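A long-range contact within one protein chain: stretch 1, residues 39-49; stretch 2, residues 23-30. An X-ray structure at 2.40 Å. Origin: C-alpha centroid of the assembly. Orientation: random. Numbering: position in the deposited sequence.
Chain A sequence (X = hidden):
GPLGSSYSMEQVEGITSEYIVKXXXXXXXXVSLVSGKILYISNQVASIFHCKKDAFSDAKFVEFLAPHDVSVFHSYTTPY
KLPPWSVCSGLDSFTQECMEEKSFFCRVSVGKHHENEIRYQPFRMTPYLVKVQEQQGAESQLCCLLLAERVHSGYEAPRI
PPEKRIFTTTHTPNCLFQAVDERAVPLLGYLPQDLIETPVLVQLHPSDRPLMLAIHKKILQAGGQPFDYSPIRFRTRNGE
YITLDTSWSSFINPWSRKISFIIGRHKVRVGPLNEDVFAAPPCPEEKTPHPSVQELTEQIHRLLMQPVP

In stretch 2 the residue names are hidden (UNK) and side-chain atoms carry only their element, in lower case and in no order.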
# COMPACT_ATOMS: atom_id res chain seq x y z
N LEU A 39 6.39 28.11 -4.72
CA LEU A 39 7.04 29.26 -4.08
C LEU A 39 8.39 29.50 -4.74
O LEU A 39 8.69 30.61 -5.17
CB LEU A 39 7.22 29.00 -2.58
CG LEU A 39 5.96 28.62 -1.79
CD1 LEU A 39 6.33 28.32 -0.35
CD2 LEU A 39 4.94 29.74 -1.86
N TYR A 40 9.21 28.45 -4.83
CA TYR A 40 10.53 28.54 -5.46
C TYR A 40 10.71 27.43 -6.48
O TYR A 40 10.33 26.28 -6.24
CB TYR A 40 11.64 28.45 -4.41
CG TYR A 40 13.02 28.20 -4.99
CD1 TYR A 40 13.59 29.07 -5.93
CD2 TYR A 40 13.76 27.06 -4.62
CE1 TYR A 40 14.85 28.82 -6.48
CE2 TYR A 40 15.02 26.80 -5.17
CZ TYR A 40 15.55 27.68 -6.10
OH TYR A 40 16.78 27.42 -6.66
N ILE A 41 11.31 27.76 -7.62
CA ILE A 41 11.56 26.79 -8.68
C ILE A 41 13.01 26.94 -9.15
O ILE A 41 13.46 28.05 -9.45
CB ILE A 41 10.56 26.99 -9.87
CG1 ILE A 41 9.92 25.65 -10.25
CG2 ILE A 41 11.27 27.59 -11.07
CD1 ILE A 41 10.89 24.59 -10.74
N SER A 42 13.74 25.83 -9.19
CA SER A 42 15.14 25.84 -9.61
C SER A 42 15.29 26.06 -11.11
O SER A 42 14.39 25.74 -11.89
CB SER A 42 15.81 24.52 -9.22
OG SER A 42 17.16 24.49 -9.64
N ASN A 43 16.42 26.62 -11.51
CA ASN A 43 16.70 26.89 -12.92
C ASN A 43 16.92 25.58 -13.67
O ASN A 43 16.82 24.49 -13.09
CB ASN A 43 17.94 27.78 -13.05
CG ASN A 43 17.73 29.15 -12.44
OD1 ASN A 43 16.99 29.97 -12.98
ND2 ASN A 43 18.38 29.40 -11.31
N GLN A 44 17.23 25.68 -14.96
CA GLN A 44 17.47 24.51 -15.80
C GLN A 44 16.18 23.76 -16.13
O GLN A 44 16.16 22.88 -16.98
CB GLN A 44 18.47 23.57 -15.12
CG GLN A 44 18.83 22.32 -15.91
CD GLN A 44 19.91 21.49 -15.24
OE1 GLN A 44 21.05 21.93 -15.10
NE2 GLN A 44 19.55 20.28 -14.81
N VAL A 45 15.10 24.13 -15.44
CA VAL A 45 13.81 23.49 -15.67
C VAL A 45 13.35 23.67 -17.12
O VAL A 45 13.02 22.70 -17.79
CB VAL A 45 12.73 24.05 -14.73
CG1 VAL A 45 12.88 23.45 -13.34
CG2 VAL A 45 12.85 25.56 -14.65
N ALA A 46 13.33 24.91 -17.59
CA ALA A 46 12.91 25.19 -18.96
C ALA A 46 13.87 24.49 -19.90
O ALA A 46 13.52 24.17 -21.04
CB ALA A 46 12.91 26.69 -19.22
N SER A 47 15.09 24.27 -19.42
CA SER A 47 16.13 23.60 -20.20
C SER A 47 15.72 22.16 -20.51
O SER A 47 15.67 21.76 -21.67
CB SER A 47 17.45 23.60 -19.44
OG SER A 47 18.42 22.80 -20.09
N ILE A 48 15.44 21.39 -19.46
CA ILE A 48 15.03 20.00 -19.63
C ILE A 48 13.60 19.89 -20.17
O ILE A 48 13.02 18.81 -20.18
CB ILE A 48 15.13 19.22 -18.30
CG1 ILE A 48 14.19 19.83 -17.26
CG2 ILE A 48 16.56 19.25 -17.79
CD1 ILE A 48 14.25 19.13 -15.92
N PHE A 49 13.06 21.02 -20.62
CA PHE A 49 11.72 21.09 -21.19
C PHE A 49 11.66 22.08 -22.35
O PHE A 49 12.63 22.23 -23.11
CB PHE A 49 10.69 21.50 -20.13
CG PHE A 49 10.31 20.39 -19.18
CD1 PHE A 49 10.72 20.41 -17.86
CD2 PHE A 49 9.53 19.32 -19.62
CE1 PHE A 49 10.36 19.39 -16.97
CE2 PHE A 49 9.17 18.29 -18.75
CZ PHE A 49 9.59 18.33 -17.42
N UNK A 23 23.78 17.47 -12.18
CA UNK A 23 23.03 16.77 -13.20
C UNK A 23 22.27 17.73 -14.09
O UNK A 23 21.63 18.67 -13.61
n UNK A 23 22.55 13.52 -11.98
c UNK A 23 22.70 14.81 -11.65
c UNK A 23 22.03 15.80 -12.56
o UNK A 23 23.34 15.18 -10.67
N UNK A 24 22.33 17.49 -15.40
CA UNK A 24 21.63 18.33 -16.36
C UNK A 24 20.16 17.94 -16.39
O UNK A 24 19.37 18.53 -17.12
c UNK A 24 22.26 18.18 -17.74
N UNK A 25 19.81 16.93 -15.60
CA UNK A 25 18.44 16.44 -15.55
C UNK A 25 17.73 16.64 -14.21
O UNK A 25 16.62 16.16 -14.03
o UNK A 25 19.48 14.29 -17.93
o UNK A 25 17.42 15.03 -18.09
c UNK A 25 18.40 14.96 -15.92
c UNK A 25 18.44 14.74 -17.42
N UNK A 26 18.36 17.36 -13.29
CA UNK A 26 17.73 17.60 -11.99
C UNK A 26 17.20 19.02 -11.84
O UNK A 26 17.49 19.90 -12.65
c UNK A 26 18.46 15.34 -7.94
c UNK A 26 18.96 15.84 -10.63
c UNK A 26 18.72 17.32 -10.86
s UNK A 26 19.84 15.51 -9.09
N UNK A 27 16.40 19.23 -10.81
CA UNK A 27 15.84 20.54 -10.52
C UNK A 27 15.21 20.52 -9.14
O UNK A 27 14.84 19.46 -8.64
c UNK A 27 14.81 20.97 -11.58
c UNK A 27 11.98 18.48 -12.13
c UNK A 27 10.96 19.02 -11.36
c UNK A 27 11.20 20.19 -10.65
c UNK A 27 13.23 19.10 -12.19
c UNK A 27 12.45 20.81 -10.71
c UNK A 27 13.47 20.27 -11.48
N UNK A 28 15.11 21.69 -8.52
CA UNK A 28 14.52 21.79 -7.20
C UNK A 28 13.27 22.65 -7.26
O UNK A 28 13.13 23.49 -8.15
c UNK A 28 15.52 22.40 -6.23
N UNK A 29 12.35 22.42 -6.32
CA UNK A 29 11.11 23.18 -6.27
C UNK A 29 10.53 23.17 -4.86
O UNK A 29 10.51 22.14 -4.19
c UNK A 29 9.79 21.14 -6.89
c UNK A 29 8.79 23.41 -7.20
c UNK A 29 10.07 22.59 -7.25
N UNK A 30 10.09 24.34 -4.42
CA UNK A 30 9.49 24.49 -3.09
C UNK A 30 8.01 24.73 -3.34
O UNK A 30 7.65 25.62 -4.11
c UNK A 30 10.11 25.67 -2.36

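Position 23 has four side-chain atoms: two carbons in line, the second carrying one oxygen and one nitrogen. They touch nothing on stretch 1; the backbone oxygen meets Gln 44. A carboxamide on so short a stem is asparagine. The end of Asn 23 leads away from stretch 1, and the contact falls to its backbone: Gln 44 NE2 donates a hydrogen bond to Asn 23 O at 2.9 Å, although the nitrogen is crowded in the model and its place is less sure.

Position 24 has a single side-chain carbon, and its backbone oxygen lies against Ile 48, so it is alanine. Its CA-to-CB bond points sideways, and the small residue sits within a type I turn that runs from Asn 23 to position 26; Ala 24 O is 3.0 Å from Ile 48 CG2.

At position 25 two carbons are followed by two oxygens on the second, near Ile 48: a short stem ending in a carboxylate, aspartate. Its CA-to-CB bond points away from stretch 1; the nearest side-chain approach is Asp 25 OD1 to Ile 48 CG2 at 4.3 Å, and a carboxylate suits a partly exposed place at a turn.

Position 26 carries two carbons, a sulfur and a last carbon in an unbranched chain that stays clear of stretch 1, the signature of methionine. Met 26 closes the turn and begins the strand, where a flexible apolar chain is readily accommodated, its CA-to-CB bond pointing away from stretch 1.

Position 27 shows one carbon and then a ring of six carbons with no further atom, among Ile 41, Val 45 and Ile 48, hence phenylalanine. This buried ring suits apolar surroundings: Ile 41 CD1 is 4.1 Å from Phe 27 CD2, Ile 48 CD1 is 3.9 Å from Phe 27 CD1, and, at the base of the ring, Val 45 CG1 is 3.6 Å from Phe 27 CB.

Position 28 has one carbon, beside Ser 42, and is alanine. A single methyl suits the close approach of Ala 28 CB to Ser 42 CB, 3.7 Å, while Ala 28 O accepts a hydrogen bond from Ser 42 N at 2.6 Å.

At position 29 one carbon carries two more, a fork beside Ile 41, the beta-branched pattern of valine, well suited to a strand. Val 29 shares a sheet face with Ile 41, and Val 29 CG2 is 3.9 Å from Ile 41 CG1.

Position 30 has one carbon, against Tyr 40, again alanine. Ala 30 CB meets Tyr 40 CB at 3.8 Å on the other face, a small residue packed close to the base of a large one.

The contact works as a short antiparallel pairing extended by side chains. Ala 30 N donates to Tyr 40 O at 2.7 Å, and a weak bond from Tyr 40 N to Ala 30 O, 3.3 Å, completes the pair. Beyond it, Phe 27 gathers apolar side chains of stretch 1, and Gln 44 reaches to the turn.

Stretch 2, residues 23-30: NADMFAVA
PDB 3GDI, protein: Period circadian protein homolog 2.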